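Local coordinates for protein hydrolase, haloacid dehalogenase-like family (Pseudomonas syringae pv. tomato, PDB 3S6J) that probably acts as a metal-dependent sugar phosphatase, with this chain forming the haloacid dehalogenase-like domain of a longer protein, at residues Q71-R74 and L75-H79; I137-R140 and D141-S144; I170-A173 and I174-L178. One frame throughout, in Å; residues are numbered along the deposited sequence.

Interaction 1. Residues Q71-R74 and L75-H79; sequences QAER and LSEKH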
# COMPACT_ATOMS: atom_id res chain seq x y z
N GLN E 71 -17.20 19.72 7.14
CA GLN E 71 -16.14 18.83 7.64
C GLN E 71 -15.22 18.37 6.51
O GLN E 71 -14.03 18.16 6.71
CB GLN E 71 -16.71 17.62 8.38
CG GLN E 71 -15.68 16.79 9.17
CD GLN E 71 -16.31 15.59 9.85
OE1 GLN E 71 -17.19 14.94 9.29
NE2 GLN E 71 -15.86 15.28 11.07
N ALA E 72 -15.80 18.18 5.32
CA ALA E 72 -15.03 17.82 4.14
C ALA E 72 -13.97 18.88 3.89
O ALA E 72 -12.81 18.57 3.62
CB ALA E 72 -15.96 17.70 2.94
N GLU E 73 -14.40 20.13 3.99
CA GLU E 73 -13.54 21.29 3.84
C GLU E 73 -12.42 21.28 4.87
O GLU E 73 -11.24 21.47 4.53
CB GLU E 73 -14.38 22.56 3.98
CG GLU E 73 -14.28 23.54 2.82
CD GLU E 73 -13.37 24.72 3.12
OE1 GLU E 73 -13.69 25.86 2.66
OE2 GLU E 73 -12.33 24.53 3.81
N ARG E 74 -12.77 21.07 6.14
CA ARG E 74 -11.76 20.99 7.20
C ARG E 74 -10.81 19.81 6.99
O ARG E 74 -9.60 19.94 7.19
CB ARG E 74 -12.39 20.95 8.60
CG ARG E 74 -13.01 22.28 9.05
CD ARG E 74 -13.24 22.35 10.56
NE ARG E 74 -13.60 21.05 11.11
CZ ARG E 74 -14.84 20.57 11.18
NH1 ARG E 74 -15.86 21.28 10.74
NH2 ARG E 74 -15.05 19.37 11.70
N LEU E 75 -11.35 18.65 6.61
CA LEU E 75 -10.50 17.48 6.36
C LEU E 75 -9.49 17.80 5.27
O LEU E 75 -8.30 17.51 5.39
CB LEU E 75 -11.34 16.27 5.93
CG LEU E 75 -11.99 15.50 7.07
CD1 LEU E 75 -13.13 14.66 6.52
CD2 LEU E 75 -10.95 14.63 7.80
N SER E 76 -9.99 18.42 4.20
CA SER E 76 -9.15 18.89 3.12
C SER E 76 -8.02 19.79 3.64
O SER E 76 -6.85 19.54 3.37
CB SER E 76 -10.00 19.64 2.08
OG SER E 76 -9.23 19.96 0.95
N GLU E 77 -8.36 20.84 4.40
CA GLU E 77 -7.34 21.69 4.99
C GLU E 77 -6.33 20.92 5.83
O GLU E 77 -5.12 21.14 5.72
CB GLU E 77 -7.96 22.82 5.83
CG GLU E 77 -8.58 23.93 5.01
CD GLU E 77 -8.98 25.16 5.85
OE1 GLU E 77 -8.08 25.95 6.25
OE2 GLU E 77 -10.20 25.33 6.09
N LYS E 78 -6.82 20.03 6.69
CA LYS E 78 -5.95 19.21 7.54
C LYS E 78 -5.01 18.38 6.68
O LYS E 78 -3.84 18.23 7.00
CB LYS E 78 -6.77 18.28 8.43
CG LYS E 78 -6.76 18.65 9.91
CD LYS E 78 -8.00 19.39 10.32
CE LYS E 78 -8.11 19.49 11.85
NZ LYS E 78 -6.82 19.93 12.49
N HIS E 79 -5.54 17.84 5.60
CA HIS E 79 -4.74 17.05 4.67
C HIS E 79 -3.63 17.88 4.02
O HIS E 79 -2.47 17.47 4.04
CB HIS E 79 -5.61 16.39 3.61
CG HIS E 79 -4.84 15.75 2.50
ND1 HIS E 79 -4.63 16.37 1.29
CD2 HIS E 79 -4.26 14.54 2.42
CE1 HIS E 79 -3.94 15.57 0.51
NE2 HIS E 79 -3.69 14.45 1.17
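The carboxylates of Glu73 and Glu77, one turn apart on helix 69-85, are set with their planes 57° to each other, and Glu73 OE2 comes to 3.2 Å from Glu77 OE2. A third flat group, the Arg74 guanidinium, turns one face to the backbone of Gln71, whose CA sits 3.8 Å above the plane and near its rim. NH2 of Arg74 makes a salt bridge with Glu35 OE1, which also accepts a hydrogen bond from Gln71 NE2, so the anion draws both long side chains to the same flank. The helix is amphipathic and belongs to the helical cap that accompanies the Rossmann-like core in this family.

If both glutamates are charged they would repel, a cost that solvent may screen, and the closeness may raise the proton affinity of one of them. Glu73 reaches the meeting point with a chain bent at chi2 (-102°), whereas Glu77 runs extended beyond CG. Long acidic chains suit this exposed side, where solvent can reach them.

Leu75 suits the opposite need. Buried, it packs on Ala31 and Leu32 of helix 21-34 and on Leu56 of helix 52-63, while its CD1 lies 4.2 Å from Gln71 CG along the same helix. Ala72, small and also against Leu56, lets the helices approach.

Four successive i to i+4 backbone bonds hold these positions one turn apart: Leu75 N to Gln71 O is 2.7 Å, and those of Ser76 to Ala72 and Glu77 to Glu73 follow. In the last, Lys78 N donates to Arg74 O at 2.8 Å. Lys78 also bends at chi2 (100°), which folds its aliphatic part back until CD rests 3.6 Å from Arg74 O.

Interaction 2. Residues I137-R140 and D141-S144; sequences IVTR and DDVS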
# COMPACT_ATOMS: atom_id res chain seq x y z
N ILE E 137 0.34 20.87 -17.57
CA ILE E 137 -0.27 20.20 -16.44
C ILE E 137 -1.70 20.66 -16.21
O ILE E 137 -2.03 21.84 -16.39
CB ILE E 137 0.55 20.40 -15.14
CG1 ILE E 137 -0.15 19.72 -13.96
CG2 ILE E 137 0.75 21.88 -14.85
CD1 ILE E 137 0.71 19.65 -12.71
N VAL E 138 -2.55 19.72 -15.82
CA VAL E 138 -3.92 20.01 -15.43
C VAL E 138 -4.12 19.52 -14.00
O VAL E 138 -3.65 18.44 -13.64
CB VAL E 138 -4.94 19.30 -16.35
CG1 VAL E 138 -6.32 19.41 -15.78
CG2 VAL E 138 -4.90 19.91 -17.73
N THR E 139 -4.79 20.34 -13.18
CA THR E 139 -5.07 19.96 -11.81
C THR E 139 -6.57 19.95 -11.54
O THR E 139 -7.38 20.35 -12.38
CB THR E 139 -4.36 20.90 -10.80
OG1 THR E 139 -4.97 22.20 -10.81
CG2 THR E 139 -2.91 21.05 -11.15
N ARG E 140 -6.94 19.49 -10.35
CA ARG E 140 -8.33 19.41 -9.92
C ARG E 140 -8.98 20.79 -9.98
O ARG E 140 -10.17 20.91 -10.24
CB ARG E 140 -8.37 18.87 -8.49
CG ARG E 140 -9.70 19.05 -7.79
CD ARG E 140 -10.70 18.02 -8.27
NE ARG E 140 -12.03 18.32 -7.74
CZ ARG E 140 -12.89 19.12 -8.35
NH1 ARG E 140 -12.55 19.67 -9.51
NH2 ARG E 140 -14.08 19.36 -7.82
N ASP E 141 -8.18 21.82 -9.75
CA ASP E 141 -8.66 23.19 -9.84
C ASP E 141 -8.98 23.59 -11.29
O ASP E 141 -9.52 24.66 -11.54
CB ASP E 141 -7.64 24.15 -9.24
CG ASP E 141 -7.29 23.81 -7.79
OD1 ASP E 141 -8.21 23.45 -7.02
OD2 ASP E 141 -6.10 23.92 -7.43
N ASP E 142 -8.65 22.72 -12.24
CA ASP E 142 -8.87 23.05 -13.65
C ASP E 142 -10.15 22.46 -14.20
O ASP E 142 -10.54 22.78 -15.31
CB ASP E 142 -7.69 22.56 -14.50
CG ASP E 142 -6.43 23.32 -14.21
OD1 ASP E 142 -6.53 24.56 -14.09
OD2 ASP E 142 -5.36 22.69 -14.07
N VAL E 143 -10.80 21.61 -13.41
CA VAL E 143 -11.97 20.89 -13.90
C VAL E 143 -13.04 20.81 -12.82
O VAL E 143 -12.82 21.20 -11.68
CB VAL E 143 -11.59 19.45 -14.34
CG1 VAL E 143 -10.69 19.48 -15.57
CG2 VAL E 143 -10.91 18.73 -13.20
N SER E 144 -14.22 20.30 -13.19
CA SER E 144 -15.30 20.13 -12.23
C SER E 144 -15.10 18.85 -11.43
O SER E 144 -15.39 18.80 -10.24
CB SER E 144 -16.66 20.06 -12.95
OG SER E 144 -16.83 21.12 -13.88
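Thr139 and Asp142 bind each other through backbone and side chain around a single 3-10 turn, just after strand 137-138, an outermost strand, within this chain, of the parallel sheet in the Rossmann-like core.

The firm hydrogen bonds run both ways between this pair. Thr139 N gives a nearly straight bond (N-H...O 171°) to Asp142 OD2 at 2.6 Å, reaching that oxygen on its anti side and somewhat out of the carboxylate plane. In return Asp142 N donates to Thr139 O at 2.7 Å, arriving from above the carbonyl plane. Aspartate fits here because its short chain folds back onto the start of its own turn.

Weaker polar contacts tighten the same loop. Thr139 holds OG1 between its backbone N and carbonyl carbon (chi1 71°), which turns the hydroxyl into the bend; there it donates weakly to Asp142 OD2 and accepts a weak bond from Asp141 N. Val143 N bonds weakly to Arg140 O at 3.3 Å. Asp141 looks elsewhere: its OD2 takes the N-H of Ile118, at the start of helix 118-127.

The apolar contacts adjoin this polar knot. Val138 CG1 rests 3.7 Å from Asp142 CB and 4.4 Å from Val143 CG1, and both valines touch Leu152, so branched residues fasten the loop to helix 151-160.

A charged chain spans the far end. Bent at chi2, Arg140 carries its guanidinium forward along the chain, alongside residues 143-144, where Val143 O meets its edge in plane; NH1 donates weakly to Val143 O, at 2.7 Å but with an N-H...O angle of 125°.

Interaction 3. Residues I170-A173 and I174-L178; sequences IGDA and IWDML. With CA (calcium ion), chain M.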
# COMPACT_ATOMS: atom_id res chain seq x y z
N ILE E 170 -0.87 7.24 -18.50
CA ILE E 170 0.02 6.52 -17.61
C ILE E 170 -0.31 6.86 -16.16
O ILE E 170 -0.31 8.02 -15.78
CB ILE E 170 1.50 6.82 -17.91
CG1 ILE E 170 1.79 6.48 -19.38
CG2 ILE E 170 2.40 6.02 -16.97
CD1 ILE E 170 3.23 6.41 -19.73
N GLY E 171 -0.59 5.83 -15.36
CA GLY E 171 -1.12 6.04 -14.02
C GLY E 171 -0.77 4.89 -13.10
O GLY E 171 -0.28 3.85 -13.55
N ASP E 172 -0.98 5.08 -11.80
CA ASP E 172 -0.62 4.04 -10.84
C ASP E 172 -1.85 3.55 -10.11
O ASP E 172 -1.75 2.67 -9.26
CB ASP E 172 0.35 4.58 -9.80
CG ASP E 172 -0.29 5.61 -8.89
OD1 ASP E 172 -0.84 6.57 -9.43
OD2 ASP E 172 -0.28 5.45 -7.66
N ALA E 173 -3.01 4.13 -10.42
CA ALA E 173 -4.21 3.79 -9.66
C ALA E 173 -5.36 3.28 -10.53
O ALA E 173 -5.50 3.63 -11.71
CB ALA E 173 -4.64 4.99 -8.80
N ILE E 174 -6.16 2.41 -9.94
CA ILE E 174 -7.43 1.97 -10.50
C ILE E 174 -8.12 3.18 -11.14
O ILE E 174 -8.61 3.12 -12.27
CB ILE E 174 -8.30 1.37 -9.35
CG1 ILE E 174 -7.92 -0.10 -9.10
CG2 ILE E 174 -9.76 1.52 -9.62
CD1 ILE E 174 -8.45 -0.65 -7.74
N TRP E 175 -8.10 4.30 -10.42
CA TRP E 175 -8.79 5.51 -10.84
C TRP E 175 -8.28 6.13 -12.13
O TRP E 175 -9.08 6.65 -12.88
CB TRP E 175 -8.80 6.51 -9.68
CG TRP E 175 -9.07 5.77 -8.42
CD1 TRP E 175 -8.21 5.59 -7.38
CD2 TRP E 175 -10.24 5.01 -8.10
NE1 TRP E 175 -8.79 4.81 -6.42
CE2 TRP E 175 -10.04 4.44 -6.84
CE3 TRP E 175 -11.46 4.78 -8.77
CZ2 TRP E 175 -11.01 3.64 -6.21
CZ3 TRP E 175 -12.42 4.00 -8.14
CH2 TRP E 175 -12.19 3.44 -6.87
N ASP E 176 -6.98 6.06 -12.39
CA ASP E 176 -6.39 6.50 -13.66
C ASP E 176 -6.85 5.62 -14.81
O ASP E 176 -7.16 6.10 -15.90
CB ASP E 176 -4.85 6.45 -13.63
CG ASP E 176 -4.23 7.42 -12.64
OD1 ASP E 176 -3.80 6.96 -11.57
OD2 ASP E 176 -4.16 8.64 -12.92
N MSE E 177 -6.86 4.31 -14.57
CA MSE E 177 -7.24 3.34 -15.59
C MSE E 177 -8.72 3.45 -15.93
O MSE E 177 -9.10 3.47 -17.10
CB MSE E 177 -6.89 1.92 -15.15
CG MSE E 177 -5.40 1.66 -14.95
SE MSE E 177 -4.36 2.17 -16.54
CE MSE E 177 -3.70 3.89 -15.92
N LEU E 178 -9.54 3.52 -14.89
CA LEU E 178 -10.97 3.77 -15.03
C LEU E 178 -11.23 5.03 -15.87
O LEU E 178 -11.95 4.98 -16.88
CB LEU E 178 -11.60 3.88 -13.63
CG LEU E 178 -12.44 2.71 -13.08
CD1 LEU E 178 -12.11 1.36 -13.66
CD2 LEU E 178 -12.40 2.65 -11.56
CA CA M . -1.73 8.58 -8.45
O HOH W 1 -2.37 6.98 -6.41
O HOH W 2 -3.94 8.34 -9.43
O HOH W 3 -2.84 10.30 -6.92
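Asp176 OD1 is gripped by three donors: Ala173 N at 3.2 Å, through the anti lone pair; Asp172 N, more weakly, at 3.4 Å; and water 2 at 2.6 Å. The carboxylate stands in the first turn of helix 174-182 and reaches back to the loop that follows strand 167-171, the strand-to-helix passage of a beta-alpha-beta unit. Its OD2 forms a salt bridge with Lys147 and lies close to the carboxylate of Asp12.

Gly171, lacking a CB that would run into Asp176 CB, lets Asp176 CG come to 3.7 Å from its CA, and the terminal CE of Met177, present as selenomethionine, touches the same glycine. Ala173, at the N-cap, turns its carbonyl into the helix; Met177 N donates to Ala173 O at 3.2 Å, and Asp176 N adds a weak bond to the same oxygen. Ala173 CB lies 3.9 Å from Trp175 CD1, while the indole NE1 bonds to Arg46 O.

Asp172 faces the calcium ion. With CG held between its backbone N and carbonyl carbon (chi1 68°), it brings OD1 to 2.4 Å from the metal, while OD2 accepts a hydrogen bond from water 1, itself a metal ligand. Waters 2 and 3, Asp12 OD2 and Asp14 O complete the shell.

Water 2 thus links calcium to Asp176 OD1. Asp172 acts in the first shell and Asp176 in the second, consistent with the GDxxxD form of HAD motif IV (Gly171, Asp172, Asp176), whose acidic residues help hold the metal directly or through water.

In the fold
From the N terminus, the chain lays down strand 8-11, followed by Asp12, and enters the helical cap, where interaction 1 lies on helix 69-85, packed on helices 21-34 and 52-63. It returns to the core through strand 110-113 and reaches interaction 2, which joins the sheet edge at strand 137-138 to helix 151-160. Interaction 3 then joins strand 167-171 to helix 174-182. Each contact is local, within one continuous stretch, so they stand in series and none nests or crosses. Interactions 2 and 3 both follow strands of the same parallel sheet, their centres about 16 Å apart; only the latter holds a calcium ligand. Interaction 1 lies about 24 Å from interaction 3, centre to centre.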